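Putative acetyltransferase (Nocardia farcinica, PDB 3D9W) probably catalyses the transfer of an acetyl group from acetyl-CoA to arylamines. Local coordinates at residues A[87-92]-A[133-138]; A[119-124]-A[145-150]. One frame throughout, in Å; residues are numbered along the deposited sequence.

Contacts 1 and 2 lie with their centres about 8 Å apart and share one antiparallel sheet. Along the chain their segments alternate: helix 82-95, strand 117-125, strand 132-135 and what follows it, then the edge strand 147-148. Strand 132-135 sits between the two strands of contact 2. L122 and C135 meet F89 of helix 82-95, and V124, on the same side, packs on helix 35-48; L121 and R123 leave the other side of the strand. Contact 1 packs the helix against the sheet and the loop that leaves strand 132-135. The probable active site takes D136 from contact 1 and H119 from contact 2, where Y147 lies toward it through Y191.

Contact 1 of 2, residues A[87-92]-A[133-138]; sequences GLFAAA and WMCDVG
V137 covers one face of the F89 ring with its CG1 methyl, which lies 3.6 Å from the ring centroid and only 7° off the ring normal, a CH-pi contact almost over the middle of the ring. The second methyl of the same valine is used as well: V137 CG2 rests against F89 CB at 3.5 Å and F89 CG at 3.6 Å, so the two branches take the ring and its root together. The side chains cross at about a right angle. F89 holds its CG anti to the backbone N (chi1 -163°), which carries the ring away from helix 82-95 toward the end of strand 132-135. This is the tight part of the contact. The looser part is at C135, where F89 CE2 meets C135 CB at 4.0 Å in a single oblique approach. No hydrogen bond crosses between the segments; the contact is apolar throughout. There is no solvent side here, since all three touching residues are buried. The ring of H45 stands nearly perpendicular to that of F89, and L41 and V42 of helix 35-48 pack on it too, while L122 reaches it from strand 117-125. F89 thus packs helix 82-95 against the sheet and the loop after strand 132-135. Between C135 and V137 the chain turns D136 the other way, away from the helix; its OD1 is hydrogen-bonded to H119 NE2 and its OD2 forms a salt bridge with R190 NH1. The D136-H119 pair beside this packing is probably the Asp-His part of the Cys-His-Asp catalytic triad of arylamine N-acetyltransferases.

Contact 2 of 2, residues A[119-124]-A[145-150]; sequences HALLRV and RPYELR
Y147 OH, the hydroxyl of a buried tyrosine, is hydrogen-bonded to Y191 OH and is met by L121 CD2 at 4.5 Å, a loose touch. Although Y147 sets off away from strand 117-125, its ring runs back over M134 of strand 132-135 and brings the hydroxyl round to L121. Beyond L121 on the same strand, H119 packs against C82 and meets the ring of Y191, so Y191 stands between Y147 and H119, probably the catalytic histidine. Strands 117-125, 132-135 and 147-148 follow one another in the chain as antiparallel neighbours, a beta meander at one edge of the large sheet, so the side chains of this contact reach over the middle strand rather than across a directly paired one. The closer touch is between R123 and L149. R123 comes to meet the leucine on an extended chain: with CG anti to the backbone N (chi1 175°), the aliphatic part runs out from the strand until NH1 lies 3.6 Å from L149 CD1. The methyl approaches the guanidinium obliquely, and the two side chains cross at a slant. V132 lies beside both of them. L149 is the centre of an inverse gamma turn, with a weak bond from R150 N to E148 O (2.9 Å), and this turn directs the leucine toward strand 117-125. A salt bridge spans the turn: R150 NE donates to E148 OE1 over 2.8 Å. The bond is bent, 144° at the hydrogen. E148 OE1 lies at the edge of the R150 guanidinium, close to its plane, but the donor comes from above the carboxylate, 58° out of that plane.

Contact 1 of 2, residues A[87-92]-A[133-138]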
loop_
_atom_site.group_PDB
_atom_site.type_symbol
_atom_site.label_atom_id
_atom_site.label_comp_id
_atom_site.label_asym_id
_atom_site.label_seq_id
_atom_site.Cartn_x
_atom_site.Cartn_y
_atom_site.Cartn_z
ATOM N N GLY A 87 -4.664 -6.564 -2.698
ATOM C CA GLY A 87 -5.261 -7.726 -3.336
ATOM C C GLY A 87 -4.505 -9.009 -3.067
ATOM O O GLY A 87 -5.091 -10.078 -2.859
ATOM N N LEU A 88 -3.186 -8.895 -3.070
ATOM C CA LEU A 88 -2.332 -10.043 -2.824
ATOM C C LEU A 88 -2.368 -10.391 -1.344
ATOM O O LEU A 88 -2.502 -11.559 -0.972
ATOM C CB LEU A 88 -0.900 -9.728 -3.252
ATOM C CG LEU A 88 0.092 -10.883 -3.236
ATOM C CD1 LEU A 88 -0.391 -11.961 -4.187
ATOM C CD2 LEU A 88 1.475 -10.377 -3.630
ATOM N N PHE A 89 -2.257 -9.366 -0.503
ATOM C CA PHE A 89 -2.273 -9.557 0.944
ATOM C C PHE A 89 -3.584 -10.186 1.410
ATOM O O PHE A 89 -3.595 -11.026 2.304
ATOM C CB PHE A 89 -2.055 -8.222 1.661
ATOM C CG PHE A 89 -1.657 -8.370 3.098
ATOM C CD1 PHE A 89 -0.404 -8.864 3.438
ATOM C CD2 PHE A 89 -2.536 -8.037 4.113
ATOM C CE1 PHE A 89 -0.033 -9.021 4.774
ATOM C CE2 PHE A 89 -2.170 -8.192 5.442
ATOM C CZ PHE A 89 -0.920 -8.685 5.773
ATOM N N ALA A 90 -4.692 -9.785 0.800
ATOM C CA ALA A 90 -5.987 -10.340 1.181
ATOM C C ALA A 90 -6.040 -11.850 0.904
ATOM O O ALA A 90 -6.510 -12.630 1.737
ATOM C CB ALA A 90 -7.103 -9.620 0.431
ATOM N N ALA A 91 -5.556 -12.250 -0.270
ATOM C CA ALA A 91 -5.531 -13.658 -0.650
ATOM C C ALA A 91 -4.788 -14.482 0.403
ATOM O O ALA A 91 -5.284 -15.512 0.853
ATOM C CB ALA A 91 -4.869 -13.814 -1.995
ATOM N N ALA A 92 -3.607 -14.021 0.802
ATOM C CA ALA A 92 -2.819 -14.718 1.806
ATOM C C ALA A 92 -3.566 -14.794 3.131
ATOM O O ALA A 92 -3.671 -15.859 3.737
ATOM C CB ALA A 92 -1.498 -14.018 2.002
ATOM N N TRP A 133 -8.685 -5.510 13.355
ATOM C CA TRP A 133 -7.418 -4.939 12.937
ATOM C C TRP A 133 -7.433 -4.381 11.523
ATOM O O TRP A 133 -7.954 -5.005 10.593
ATOM C CB TRP A 133 -6.305 -5.970 13.082
ATOM C CG TRP A 133 -6.207 -6.450 14.473
ATOM C CD1 TRP A 133 -6.854 -7.521 15.021
ATOM C CD2 TRP A 133 -5.487 -5.827 15.534
ATOM N NE1 TRP A 133 -6.583 -7.601 16.366
ATOM C CE2 TRP A 133 -5.744 -6.573 16.708
ATOM C CE3 TRP A 133 -4.652 -4.706 15.612
ATOM C CZ2 TRP A 133 -5.193 -6.237 17.946
ATOM C CZ3 TRP A 133 -4.106 -4.368 16.838
ATOM C CH2 TRP A 133 -4.380 -5.135 17.994
ATOM N N MET A 134 -6.863 -3.187 11.379
ATOM C CA MET A 134 -6.778 -2.520 10.092
ATOM C C MET A 134 -5.415 -2.797 9.501
ATOM O O MET A 134 -4.399 -2.491 10.115
ATOM C CB MET A 134 -6.959 -1.016 10.261
ATOM C CG MET A 134 -8.340 -0.620 10.722
ATOM S SD MET A 134 -9.549 -1.191 9.544
ATOM C CE MET A 134 -8.977 -0.320 8.071
ATOM N N CYS A 135 -5.391 -3.399 8.318
ATOM C CA CYS A 135 -4.126 -3.689 7.650
ATOM C C CYS A 135 -3.977 -2.813 6.408
ATOM O O CYS A 135 -4.681 -2.983 5.413
ATOM C CB CYS A 135 -4.041 -5.172 7.274
ATOM S SG CYS A 135 -4.074 -6.305 8.700
ATOM N N ASP A 136 -3.073 -1.845 6.501
ATOM C CA ASP A 136 -2.797 -0.940 5.395
ATOM C C ASP A 136 -1.437 -1.351 4.846
ATOM O O ASP A 136 -0.394 -0.815 5.222
ATOM C CB ASP A 136 -2.775 0.501 5.890
ATOM C CG ASP A 136 -2.555 1.483 4.773
ATOM O OD1 ASP A 136 -2.835 1.103 3.618
ATOM O OD2 ASP A 136 -2.111 2.626 5.046
ATOM N N VAL A 137 -1.460 -2.327 3.957
ATOM C CA VAL A 137 -0.233 -2.855 3.391
ATOM C C VAL A 137 0.134 -2.308 2.020
ATOM O O VAL A 137 1.144 -2.707 1.443
ATOM C CB VAL A 137 -0.307 -4.407 3.297
ATOM C CG1 VAL A 137 -0.345 -5.021 4.695
ATOM C CG2 VAL A 137 -1.545 -4.822 2.501
ATOM N N GLY A 138 -0.666 -1.391 1.496
ATOM C CA GLY A 138 -0.362 -0.878 0.173
ATOM C C GLY A 138 -0.108 0.611 0.058
ATOM O O GLY A 138 0.067 1.119 -1.055
#

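Contact 2 of 2, residues A[119-124]-A[145-150]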
loop_
_atom_site.group_PDB
_atom_site.type_symbol
_atom_site.label_atom_id
_atom_site.label_comp_id
_atom_site.label_asym_id
_atom_site.label_seq_id
_atom_site.Cartn_x
_atom_site.Cartn_y
_atom_site.Cartn_z
ATOM N N HIS A 119 -8.229 4.140 -2.000
ATOM C CA HIS A 119 -7.123 3.567 -1.246
ATOM C C HIS A 119 -7.528 2.299 -0.484
ATOM O O HIS A 119 -8.168 2.365 0.567
ATOM C CB HIS A 119 -6.554 4.586 -0.269
ATOM C CG HIS A 119 -5.416 4.048 0.526
ATOM N ND1 HIS A 119 -4.248 3.613 -0.061
ATOM C CD2 HIS A 119 -5.299 3.785 1.848
ATOM C CE1 HIS A 119 -3.461 3.099 0.866
ATOM N NE2 HIS A 119 -4.076 3.191 2.032
ATOM N N ALA A 120 -7.123 1.150 -1.018
ATOM C CA ALA A 120 -7.454 -0.139 -0.436
ATOM C C ALA A 120 -7.012 -0.322 1.011
ATOM O O ALA A 120 -5.854 -0.085 1.363
ATOM C CB ALA A 120 -6.873 -1.243 -1.299
ATOM N N LEU A 121 -7.949 -0.747 1.849
ATOM C CA LEU A 121 -7.674 -0.993 3.259
ATOM C C LEU A 121 -8.295 -2.323 3.620
ATOM O O LEU A 121 -9.279 -2.733 3.012
ATOM C CB LEU A 121 -8.271 0.110 4.142
ATOM C CG LEU A 121 -7.593 1.489 4.117
ATOM C CD1 LEU A 121 -8.406 2.482 4.957
ATOM C CD2 LEU A 121 -6.147 1.385 4.635
ATOM N N LEU A 122 -7.717 -3.003 4.602
ATOM C CA LEU A 122 -8.237 -4.290 5.025
ATOM C C LEU A 122 -8.593 -4.327 6.515
ATOM O O LEU A 122 -7.767 -4.012 7.373
ATOM C CB LEU A 122 -7.227 -5.394 4.703
ATOM C CG LEU A 122 -6.828 -5.575 3.237
ATOM C CD1 LEU A 122 -5.710 -6.605 3.102
ATOM C CD2 LEU A 122 -8.047 -6.010 2.436
ATOM N N ARG A 123 -9.843 -4.696 6.798
ATOM C CA ARG A 123 -10.373 -4.837 8.160
ATOM C C ARG A 123 -10.185 -6.334 8.444
ATOM O O ARG A 123 -10.813 -7.185 7.798
ATOM C CB ARG A 123 -11.859 -4.455 8.176
ATOM C CG ARG A 123 -12.600 -4.668 9.491
ATOM C CD ARG A 123 -14.110 -4.658 9.250
ATOM N NE ARG A 123 -14.900 -4.994 10.429
ATOM C CZ ARG A 123 -15.428 -4.091 11.257
ATOM N NH1 ARG A 123 -15.249 -2.792 11.032
ATOM N NH2 ARG A 123 -16.143 -4.481 12.305
ATOM N N VAL A 124 -9.323 -6.651 9.408
ATOM C CA VAL A 124 -9.003 -8.042 9.726
ATOM C C VAL A 124 -9.353 -8.518 11.141
ATOM O O VAL A 124 -9.230 -7.770 12.115
ATOM C CB VAL A 124 -7.489 -8.283 9.484
ATOM C CG1 VAL A 124 -7.151 -9.761 9.561
ATOM C CG2 VAL A 124 -7.095 -7.702 8.146
ATOM N N ARG A 145 2.774 -2.741 10.972
ATOM C CA ARG A 145 2.043 -3.570 11.942
ATOM C C ARG A 145 0.614 -3.095 11.817
ATOM O O ARG A 145 0.374 -1.919 11.559
ATOM C CB ARG A 145 2.503 -3.333 13.387
ATOM C CG ARG A 145 3.999 -3.504 13.618
ATOM C CD ARG A 145 4.285 -4.476 14.734
ATOM N NE ARG A 145 4.471 -5.841 14.253
ATOM C CZ ARG A 145 5.656 -6.430 14.100
ATOM N NH1 ARG A 145 6.768 -5.768 14.384
ATOM N NH2 ARG A 145 5.725 -7.694 13.687
ATOM N N PRO A 146 -0.357 -3.996 11.986
ATOM C CA PRO A 146 -1.745 -3.557 11.870
ATOM C C PRO A 146 -2.133 -2.678 13.055
ATOM O O PRO A 146 -1.578 -2.806 14.144
ATOM C CB PRO A 146 -2.510 -4.870 11.853
ATOM C CG PRO A 146 -1.695 -5.724 12.779
ATOM C CD PRO A 146 -0.280 -5.420 12.351
ATOM N N TYR A 147 -3.065 -1.763 12.835
ATOM C CA TYR A 147 -3.525 -0.916 13.917
ATOM C C TYR A 147 -4.974 -1.265 14.225
ATOM O O TYR A 147 -5.789 -1.438 13.323
ATOM C CB TYR A 147 -3.378 0.567 13.568
ATOM C CG TYR A 147 -4.071 1.034 12.313
ATOM C CD1 TYR A 147 -3.442 0.956 11.074
ATOM C CD2 TYR A 147 -5.328 1.632 12.377
ATOM C CE1 TYR A 147 -4.041 1.474 9.935
ATOM C CE2 TYR A 147 -5.937 2.150 11.248
ATOM C CZ TYR A 147 -5.289 2.073 10.029
ATOM O OH TYR A 147 -5.894 2.609 8.916
ATOM N N GLU A 148 -5.273 -1.398 15.511
ATOM C CA GLU A 148 -6.610 -1.755 15.962
ATOM C C GLU A 148 -7.659 -0.743 15.517
ATOM O O GLU A 148 -7.411 0.467 15.520
ATOM C CB GLU A 148 -6.609 -1.896 17.484
ATOM C CG GLU A 148 -7.981 -2.086 18.100
ATOM C CD GLU A 148 -7.916 -2.718 19.478
ATOM O OE1 GLU A 148 -7.114 -2.243 20.319
ATOM O OE2 GLU A 148 -8.673 -3.687 19.721
ATOM N N LEU A 149 -8.834 -1.232 15.133
ATOM C CA LEU A 149 -9.899 -0.344 14.679
ATOM C C LEU A 149 -10.679 0.279 15.836
ATOM O O LEU A 149 -11.869 0.017 15.978
ATOM C CB LEU A 149 -10.880 -1.098 13.768
ATOM C CG LEU A 149 -11.685 -0.323 12.712
ATOM C CD1 LEU A 149 -13.155 -0.608 12.895
ATOM C CD2 LEU A 149 -11.412 1.177 12.800
ATOM N N ARG A 150 -10.019 1.099 16.655
ATOM C CA ARG A 150 -10.689 1.766 17.776
ATOM C C ARG A 150 -10.101 3.163 18.007
ATOM O O ARG A 150 -8.961 3.428 17.657
ATOM C CB ARG A 150 -10.550 0.953 19.061
ATOM C CG ARG A 150 -9.167 1.018 19.669
ATOM C CD ARG A 150 -9.102 0.251 20.970
ATOM N NE ARG A 150 -7.737 0.175 21.481
ATOM C CZ ARG A 150 -7.094 1.179 22.069
ATOM N NH1 ARG A 150 -7.693 2.351 22.233
ATOM N NH2 ARG A 150 -5.847 1.009 22.489
#